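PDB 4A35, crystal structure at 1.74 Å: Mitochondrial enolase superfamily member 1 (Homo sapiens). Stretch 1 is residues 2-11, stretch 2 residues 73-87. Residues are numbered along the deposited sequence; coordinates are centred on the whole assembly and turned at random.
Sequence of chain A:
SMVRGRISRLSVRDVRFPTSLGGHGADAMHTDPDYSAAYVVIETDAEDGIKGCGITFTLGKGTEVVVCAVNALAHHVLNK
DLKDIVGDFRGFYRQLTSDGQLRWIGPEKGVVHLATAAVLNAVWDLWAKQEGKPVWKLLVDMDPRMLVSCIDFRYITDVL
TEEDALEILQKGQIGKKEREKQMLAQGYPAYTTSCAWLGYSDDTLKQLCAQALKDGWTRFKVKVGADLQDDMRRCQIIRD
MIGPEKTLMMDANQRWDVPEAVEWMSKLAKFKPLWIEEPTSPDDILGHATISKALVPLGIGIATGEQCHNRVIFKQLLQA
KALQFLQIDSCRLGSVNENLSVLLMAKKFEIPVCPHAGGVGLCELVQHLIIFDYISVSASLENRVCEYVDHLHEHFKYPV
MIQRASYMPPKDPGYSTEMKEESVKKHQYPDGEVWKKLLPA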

ATOM      1  N   MET A   2     -21.253 -24.177 -17.133  1.00 45.73           N
ATOM      2  CA  MET A   2     -22.561 -23.540 -17.282  1.00 42.00           C
ATOM      3  C   MET A   2     -22.414 -22.011 -17.434  1.00 40.25           C
ATOM      4  O   MET A   2     -23.410 -21.285 -17.361  1.00 38.17           O
ATOM      5  CB  MET A   2     -23.410 -23.877 -16.042  1.00 44.32           C
ATOM      6  CG  MET A   2     -23.828 -25.353 -15.957  1.00 48.93           C
ATOM      7  SD  MET A   2     -25.570 -25.481 -15.533  0.50 52.75           S
ATOM      8  CE  MET A   2     -25.486 -25.299 -13.758  0.50 49.63           C
ATOM      9  N   VAL A   3     -21.177 -21.531 -17.686  1.00 34.02           N
ATOM     10  CA  VAL A   3     -20.846 -20.108 -17.782  1.00 31.91           C
ATOM     11  C   VAL A   3     -21.343 -19.538 -19.111  1.00 33.71           C
ATOM     12  O   VAL A   3     -21.100 -20.125 -20.169  1.00 31.72           O
ATOM     13  CB  VAL A   3     -19.326 -19.877 -17.572  1.00 36.13           C
ATOM     14  CG1 VAL A   3     -18.925 -18.436 -17.844  1.00 34.78           C
ATOM     15  CG2 VAL A   3     -18.929 -20.268 -16.162  1.00 37.59           C
ATOM     16  N   ARG A   4     -22.012 -18.373 -19.044  1.00 29.57           N
ATOM     17  CA  ARG A   4     -22.583 -17.724 -20.223  1.00 29.26           C
ATOM     18  C   ARG A   4     -22.745 -16.236 -19.955  1.00 31.52           C
ATOM     19  O   ARG A   4     -22.753 -15.804 -18.793  1.00 31.39           O
ATOM     20  CB  ARG A   4     -23.956 -18.363 -20.566  1.00 31.50           C
ATOM     21  CG  ARG A   4     -25.084 -18.094 -19.526  1.00 46.21           C
ATOM     22  CD  ARG A   4     -25.156 -19.123 -18.406  1.00 54.08           C
ATOM     23  NE  ARG A   4     -26.128 -18.777 -17.362  1.00 54.58           N
ATOM     24  CZ  ARG A   4     -26.410 -19.537 -16.301  1.00 60.96           C
ATOM     25  NH1 ARG A   4     -25.792 -20.701 -16.123  1.00 40.60           N
ATOM     26  NH2 ARG A   4     -27.314 -19.141 -15.414  1.00 46.91           N
ATOM     27  N   GLY A   5     -22.915 -15.479 -21.023  1.00 27.22           N
ATOM     28  CA  GLY A   5     -23.207 -14.070 -20.895  1.00 27.61           C
ATOM     29  C   GLY A   5     -22.034 -13.131 -20.972  1.00 29.12           C
ATOM     30  O   GLY A   5     -20.896 -13.494 -20.680  1.00 27.94           O
ATOM     31  N   ARG A   6     -22.342 -11.927 -21.435  1.00 26.36           N
ATOM     32  CA  ARG A   6     -21.448 -10.780 -21.516  1.00 26.03           C
ATOM     33  C   ARG A   6     -21.791  -9.849 -20.365  1.00 29.31           C
ATOM     34  O   ARG A   6     -22.960  -9.533 -20.166  1.00 27.05           O
ATOM     35  CB  ARG A   6     -21.576 -10.066 -22.875  1.00 26.41           C
ATOM     36  CG  ARG A   6     -20.433  -9.069 -23.078  1.00 29.74           C
ATOM     37  CD  ARG A   6     -20.341  -8.516 -24.489  1.00 36.11           C
ATOM     38  NE  ARG A   6     -20.083  -9.559 -25.491  1.00 48.15           N
ATOM     39  CZ  ARG A   6     -18.915  -9.793 -26.077  1.00 68.22           C
ATOM     40  NH1 ARG A   6     -17.833  -9.112 -25.717  1.00 68.54           N
ATOM     41  NH2 ARG A   6     -18.810 -10.732 -27.003  1.00 57.10           N
ATOM     42  N   ILE A   7     -20.773  -9.406 -19.606  1.00 27.76           N
ATOM     43  CA  ILE A   7     -21.006  -8.490 -18.493  1.00 27.31           C
ATOM     44  C   ILE A   7     -21.466  -7.153 -19.118  1.00 29.11           C
ATOM     45  O   ILE A   7     -20.783  -6.624 -19.974  1.00 28.26           O
ATOM     46  CB  ILE A   7     -19.757  -8.380 -17.585  1.00 29.11           C
ATOM     47  CG1 ILE A   7     -19.647  -9.709 -16.786  1.00 29.98           C
ATOM     48  CG2 ILE A   7     -19.875  -7.146 -16.659  1.00 27.62           C
ATOM     49  CD1 ILE A   7     -18.350 -10.073 -16.414  1.00 44.41           C
ATOM     50  N   SER A   8     -22.689  -6.722 -18.799  1.00 25.90           N
ATOM     51  CA  SER A   8     -23.316  -5.588 -19.464  1.00 26.15           C
ATOM     52  C   SER A   8     -23.418  -4.359 -18.596  1.00 29.94           C
ATOM     53  O   SER A   8     -23.447  -3.252 -19.137  1.00 31.52           O
ATOM     54  CB  SER A   8     -24.712  -5.988 -19.946  1.00 30.13           C
ATOM     55  OG  SER A   8     -25.447  -6.520 -18.858  1.00 36.49           O
ATOM     56  N   ARG A   9     -23.532  -4.532 -17.264  1.00 24.89           N
ATOM     57  CA  ARG A   9     -23.682  -3.430 -16.305  1.00 25.39           C
ATOM     58  C   ARG A   9     -22.871  -3.655 -15.048  1.00 24.70           C
ATOM     59  O   ARG A   9     -22.662  -4.791 -14.622  1.00 23.36           O
ATOM     60  CB  ARG A   9     -25.161  -3.225 -15.881  1.00 28.53           C
ATOM     61  CG  ARG A   9     -26.175  -2.963 -17.000  1.00 51.12           C
ATOM     62  CD  ARG A   9     -27.385  -3.872 -16.856  1.00 69.56           C
ATOM     63  NE  ARG A   9     -27.843  -4.400 -18.148  1.00 85.85           N
ATOM     64  CZ  ARG A   9     -28.443  -5.578 -18.319  1.00 98.32           C
ATOM     65  NH1 ARG A   9     -28.661  -6.379 -17.283  1.00 79.88           N
ATOM     66  NH2 ARG A   9     -28.815  -5.969 -19.532  1.00 87.65           N
ATOM     67  N   LEU A  10     -22.437  -2.555 -14.447  1.00 21.70           N
ATOM     68  CA  LEU A  10     -21.756  -2.574 -13.155  1.00 22.01           C
ATOM     69  C   LEU A  10     -22.284  -1.378 -12.355  1.00 26.57           C
ATOM     70  O   LEU A  10     -22.327  -0.252 -12.870  1.00 25.88           O
ATOM     71  CB  LEU A  10     -20.220  -2.507 -13.300  1.00 21.48           C
ATOM     72  CG  LEU A  10     -19.389  -2.540 -11.973  1.00 24.54           C
ATOM     73  CD1 LEU A  10     -18.043  -3.208 -12.184  1.00 24.35           C
ATOM     74  CD2 LEU A  10     -19.175  -1.089 -11.354  1.00 25.92           C
ATOM     75  N   SER A  11     -22.605  -1.610 -11.109  1.00 22.64           N
ATOM     76  CA  SER A  11     -22.963  -0.544 -10.186  1.00 22.33           C
ATOM     77  C   SER A  11     -22.101  -0.705  -8.933  1.00 22.50           C
ATOM     78  O   SER A  11     -21.709  -1.824  -8.568  1.00 18.89           O
ATOM     79  CB  SER A  11     -24.465  -0.550  -9.864  1.00 23.33           C
ATOM     80  OG  SER A  11     -24.806  -1.602  -8.973  1.00 26.05           O
ATOM     81  N   LEU A  73     -11.774   1.004 -12.413  1.00 17.14           N
ATOM     82  CA  LEU A  73     -11.507  -0.349 -12.906  1.00 18.17           C
ATOM     83  C   LEU A  73     -12.605  -0.915 -13.781  1.00 21.73           C
ATOM     84  O   LEU A  73     -12.366  -1.893 -14.503  1.00 20.22           O
ATOM     85  CB  LEU A  73     -11.329  -1.304 -11.701  1.00 16.54           C
ATOM     86  CG  LEU A  73     -10.028  -1.132 -10.905  1.00 19.43           C
ATOM     87  CD1 LEU A  73     -10.151  -1.778  -9.514  1.00 19.69           C
ATOM     88  CD2 LEU A  73      -8.822  -1.638 -11.693  1.00 20.89           C
ATOM     89  N   ALA A  74     -13.822  -0.357 -13.668  1.00 19.64           N
ATOM     90  CA  ALA A  74     -15.039  -0.890 -14.321  1.00 20.65           C
ATOM     91  C   ALA A  74     -14.887  -1.217 -15.827  1.00 25.20           C
ATOM     92  O   ALA A  74     -15.417  -2.249 -16.272  1.00 24.18           O
ATOM     93  CB  ALA A  74     -16.225   0.052 -14.120  1.00 21.32           C
ATOM     94  N   HIS A  75     -14.174  -0.364 -16.607  1.00 22.06           N
ATOM     95  CA  HIS A  75     -14.034  -0.588 -18.067  1.00 22.86           C
ATOM     96  C   HIS A  75     -13.341  -1.977 -18.387  1.00 29.04           C
ATOM     97  O   HIS A  75     -13.563  -2.533 -19.475  1.00 28.79           O
ATOM     98  CB  HIS A  75     -13.292   0.574 -18.731  1.00 22.33           C
ATOM     99  CG  HIS A  75     -11.829   0.609 -18.369  1.00 24.37           C
ATOM    100  ND1 HIS A  75     -10.868   0.069 -19.206  1.00 26.47           N
ATOM    101  CD2 HIS A  75     -11.218   1.107 -17.267  1.00 23.32           C
ATOM    102  CE1 HIS A  75      -9.701   0.263 -18.592  1.00 23.74           C
ATOM    103  NE2 HIS A  75      -9.855   0.895 -17.438  1.00 23.32           N
ATOM    104  N   HIS A  76     -12.529  -2.521 -17.435  1.00 24.91           N
ATOM    105  CA  HIS A  76     -11.865  -3.846 -17.590  1.00 23.98           C
ATOM    106  C   HIS A  76     -12.855  -5.010 -17.528  1.00 26.92           C
ATOM    107  O   HIS A  76     -12.566  -6.064 -18.095  1.00 26.59           O
ATOM    108  CB  HIS A  76     -10.782  -4.110 -16.516  1.00 23.36           C
ATOM    109  CG  HIS A  76      -9.540  -3.265 -16.642  1.00 26.74           C
ATOM    110  ND1 HIS A  76      -8.800  -3.222 -17.825  1.00 30.07           N
ATOM    111  CD2 HIS A  76      -8.988  -2.405 -15.753  1.00 26.70           C
ATOM    112  CE1 HIS A  76      -7.803  -2.367 -17.587  1.00 28.13           C
ATOM    113  NE2 HIS A  76      -7.849  -1.905 -16.336  1.00 26.79           N
ATOM    114  N   VAL A  77     -14.008  -4.843 -16.837  1.00 24.45           N
ATOM    115  CA  VAL A  77     -14.957  -5.953 -16.704  1.00 25.47           C
ATOM    116  C   VAL A  77     -16.167  -5.747 -17.628  1.00 26.67           C
ATOM    117  O   VAL A  77     -16.757  -6.727 -18.070  1.00 25.27           O
ATOM    118  CB  VAL A  77     -15.357  -6.179 -15.200  1.00 30.73           C
ATOM    119  CG1 VAL A  77     -16.285  -5.088 -14.673  1.00 30.12           C
ATOM    120  CG2 VAL A  77     -15.938  -7.576 -14.957  1.00 31.20           C
ATOM    121  N   LEU A  78     -16.504  -4.501 -17.956  1.00 22.96           N
ATOM    122  CA  LEU A  78     -17.656  -4.197 -18.794  1.00 23.39           C
ATOM    123  C   LEU A  78     -17.429  -4.664 -20.239  1.00 27.62           C
ATOM    124  O   LEU A  78     -16.312  -4.554 -20.763  1.00 26.50           O
ATOM    125  CB  LEU A  78     -17.969  -2.690 -18.765  1.00 23.89           C
ATOM    126  CG  LEU A  78     -18.652  -2.168 -17.471  1.00 28.38           C
ATOM    127  CD1 LEU A  78     -18.649  -0.624 -17.465  1.00 30.03           C
ATOM    128  CD2 LEU A  78     -20.106  -2.703 -17.349  1.00 28.30           C
ATOM    129  N   ASN A  79     -18.467  -5.237 -20.850  1.00 26.77           N
ATOM    130  CA  ASN A  79     -18.452  -5.737 -22.230  1.00 29.08           C
ATOM    131  C   ASN A  79     -17.528  -6.951 -22.431  1.00 31.91           C
ATOM    132  O   ASN A  79     -17.160  -7.249 -23.553  1.00 33.91           O
ATOM    133  CB  ASN A  79     -18.105  -4.618 -23.240  1.00 34.20           C
ATOM    134  CG  ASN A  79     -18.943  -3.383 -23.046  1.00 57.12           C
ATOM    135  OD1 ASN A  79     -18.433  -2.314 -22.682  1.00 60.53           O
ATOM    136  ND2 ASN A  79     -20.253  -3.543 -23.141  1.00 41.98           N
ATOM    137  N   LYS A  80     -17.212  -7.671 -21.358  1.00 26.26           N
ATOM    138  CA  LYS A  80     -16.400  -8.882 -21.405  1.00 25.83           C
ATOM    139  C   LYS A  80     -17.287 -10.103 -21.253  1.00 26.64           C
ATOM    140  O   LYS A  80     -18.176 -10.091 -20.397  1.00 26.86           O
ATOM    141  CB  LYS A  80     -15.345  -8.878 -20.275  1.00 27.96           C
ATOM    142  CG  LYS A  80     -13.959  -8.393 -20.683  1.00 45.12           C
ATOM    143  CD  LYS A  80     -13.924  -6.895 -20.882  1.00 59.57           C
ATOM    144  CE  LYS A  80     -12.727  -6.402 -21.642  1.00 71.33           C
ATOM    145  NZ  LYS A  80     -12.866  -4.953 -21.931  1.00 85.03           N
ATOM    146  N   ASP A  81     -17.021 -11.166 -22.037  1.00 24.34           N
ATOM    147  CA  ASP A  81     -17.716 -12.459 -21.882  1.00 23.57           C
ATOM    148  C   ASP A  81     -17.185 -13.105 -20.604  1.00 26.45           C
ATOM    149  O   ASP A  81     -15.964 -13.171 -20.429  1.00 25.45           O
ATOM    150  CB  ASP A  81     -17.456 -13.385 -23.078  1.00 26.59           C
ATOM    151  CG  ASP A  81     -18.231 -12.977 -24.322  1.00 41.15           C
ATOM    152  OD1 ASP A  81     -19.288 -12.303 -24.172  1.00 39.65           O
ATOM    153  OD2 ASP A  81     -17.788 -13.334 -25.441  1.00 45.56           O
ATOM    154  N   LEU A  82     -18.069 -13.556 -19.718  1.00 24.03           N
ATOM    155  CA  LEU A  82     -17.645 -14.190 -18.459  1.00 23.57           C
ATOM    156  C   LEU A  82     -16.761 -15.431 -18.723  1.00 27.96           C
ATOM    157  O   LEU A  82     -15.810 -15.663 -17.973  1.00 24.23           O
ATOM    158  CB  LEU A  82     -18.860 -14.558 -17.587  1.00 23.17           C
ATOM    159  CG  LEU A  82     -18.543 -15.156 -16.192  1.00 25.30           C
ATOM    160  CD1 LEU A  82     -17.633 -14.204 -15.346  1.00 24.44           C
ATOM    161  CD2 LEU A  82     -19.800 -15.505 -15.470  1.00 28.35           C
ATOM    162  N   LYS A  83     -17.035 -16.173 -19.832  1.00 27.66           N
ATOM    163  CA  LYS A  83     -16.258 -17.346 -20.240  1.00 27.95           C
ATOM    164  C   LYS A  83     -14.771 -16.989 -20.446  1.00 32.00           C
ATOM    165  O   LYS A  83     -13.893 -17.753 -20.036  1.00 29.73           O
ATOM    166  CB  LYS A  83     -16.836 -17.938 -21.546  1.00 31.96           C
ATOM    167  CG  LYS A  83     -16.265 -19.287 -21.908  1.00 41.82           C
ATOM    168  N   ASP A  84     -14.518 -15.794 -21.025  1.00 29.67           N
ATOM    169  CA  ASP A  84     -13.192 -15.264 -21.335  1.00 28.39           C
ATOM    170  C   ASP A  84     -12.431 -14.867 -20.085  1.00 30.05           C
ATOM    171  O   ASP A  84     -11.205 -14.985 -20.075  1.00 28.68           O
ATOM    172  CB  ASP A  84     -13.304 -14.056 -22.287  1.00 29.40           C
ATOM    173  CG  ASP A  84     -13.644 -14.433 -23.729  1.00 36.08           C
ATOM    174  OD1 ASP A  84     -13.522 -15.628 -24.081  1.00 38.78           O
ATOM    175  OD2 ASP A  84     -13.967 -13.525 -24.512  1.00 36.73           O
ATOM    176  N   ILE A  85     -13.149 -14.355 -19.069  1.00 24.43           N
ATOM    177  CA  ILE A  85     -12.568 -13.975 -17.776  1.00 23.42           C
ATOM    178  C   ILE A  85     -12.169 -15.255 -17.030  1.00 26.83           C
ATOM    179  O   ILE A  85     -11.000 -15.433 -16.724  1.00 26.12           O
ATOM    180  CB  ILE A  85     -13.545 -13.107 -16.920  1.00 26.33           C
ATOM    181  CG1 ILE A  85     -13.820 -11.733 -17.592  1.00 26.21           C
ATOM    182  CG2 ILE A  85     -12.977 -12.951 -15.471  1.00 26.43           C
ATOM    183  CD1 ILE A  85     -14.919 -10.868 -16.910  1.00 31.92           C
ATOM    184  N   VAL A  86     -13.133 -16.146 -16.770  1.00 26.39           N
ATOM    185  CA  VAL A  86     -12.941 -17.363 -15.957  1.00 28.04           C
ATOM    186  C   VAL A  86     -12.013 -18.361 -16.688  1.00 32.19           C
ATOM    187  O   VAL A  86     -11.356 -19.154 -16.024  1.00 31.23           O
ATOM    188  CB  VAL A  86     -14.282 -18.004 -15.436  1.00 34.24           C
ATOM    189  CG1 VAL A  86     -15.112 -16.969 -14.651  1.00 33.79           C
ATOM    190  CG2 VAL A  86     -15.104 -18.611 -16.558  1.00 34.45           C
ATOM    191  N   GLY A  87     -11.931 -18.255 -18.015  1.00 29.21           N
ATOM    192  CA  GLY A  87     -11.072 -19.073 -18.867  1.00 29.58           C
ATOM    193  C   GLY A  87      -9.601 -18.684 -18.797  1.00 31.31           C
ATOM    194  O   GLY A  87      -8.732 -19.478 -19.166  1.00 30.05           O
TER
HETATM  195  O   HOH W   1     -19.582 -15.839 -21.209  1.00 31.09           O

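The most unusual feature of this contact is the Arg 6 guanidinium, which serves two oxygen partners in different ways, a backbone carbonyl and a carboxylate. At its edge Arg 6 NH1 donates a hydrogen bond to the backbone Asn 79 O (2.9 Å), while Asp 81 OD1 lies over one face, 3.1 Å from Arg 6 NE; no N-H points at that oxygen, so this salt bridge rests on charge alone. A long, flexible arginine can reach both from an exposed position.

The backbones pair through a single bridge between Arg 6 and Asp 81. Ile 7 N donates to Lys 80 O (2.8 Å), Asn 79 N to Ile 7 O (2.8 Å) and Leu 82 N to Gly 5 O (3.0 Å). Asn 79 lies within the type II turn from Val 77 to Lys 80, and its positive phi suits asparagine. At Gly 5 the backbone angles themselves call for glycine. Gly 5 O also accepts from the water (O, 2.7 Å), whose oxygen in turn accepts from Lys 83 N (2.9 Å) at the start of the helix.

Branched aliphatic side chains fill the buried side. Ile 7 CD1 meets Ile 85 CD1 (3.6 Å) and Val 77 CG2 (3.8 Å); Val 3 CG1 packs on Leu 82 CG (3.7 Å). Leu 10 CD1 touches Val 77 CG1 (3.6 Å), and Leu 10 CD2 reaches CB of the small Ala 74 (4.2 Å). Together the stretches bury 775 Å².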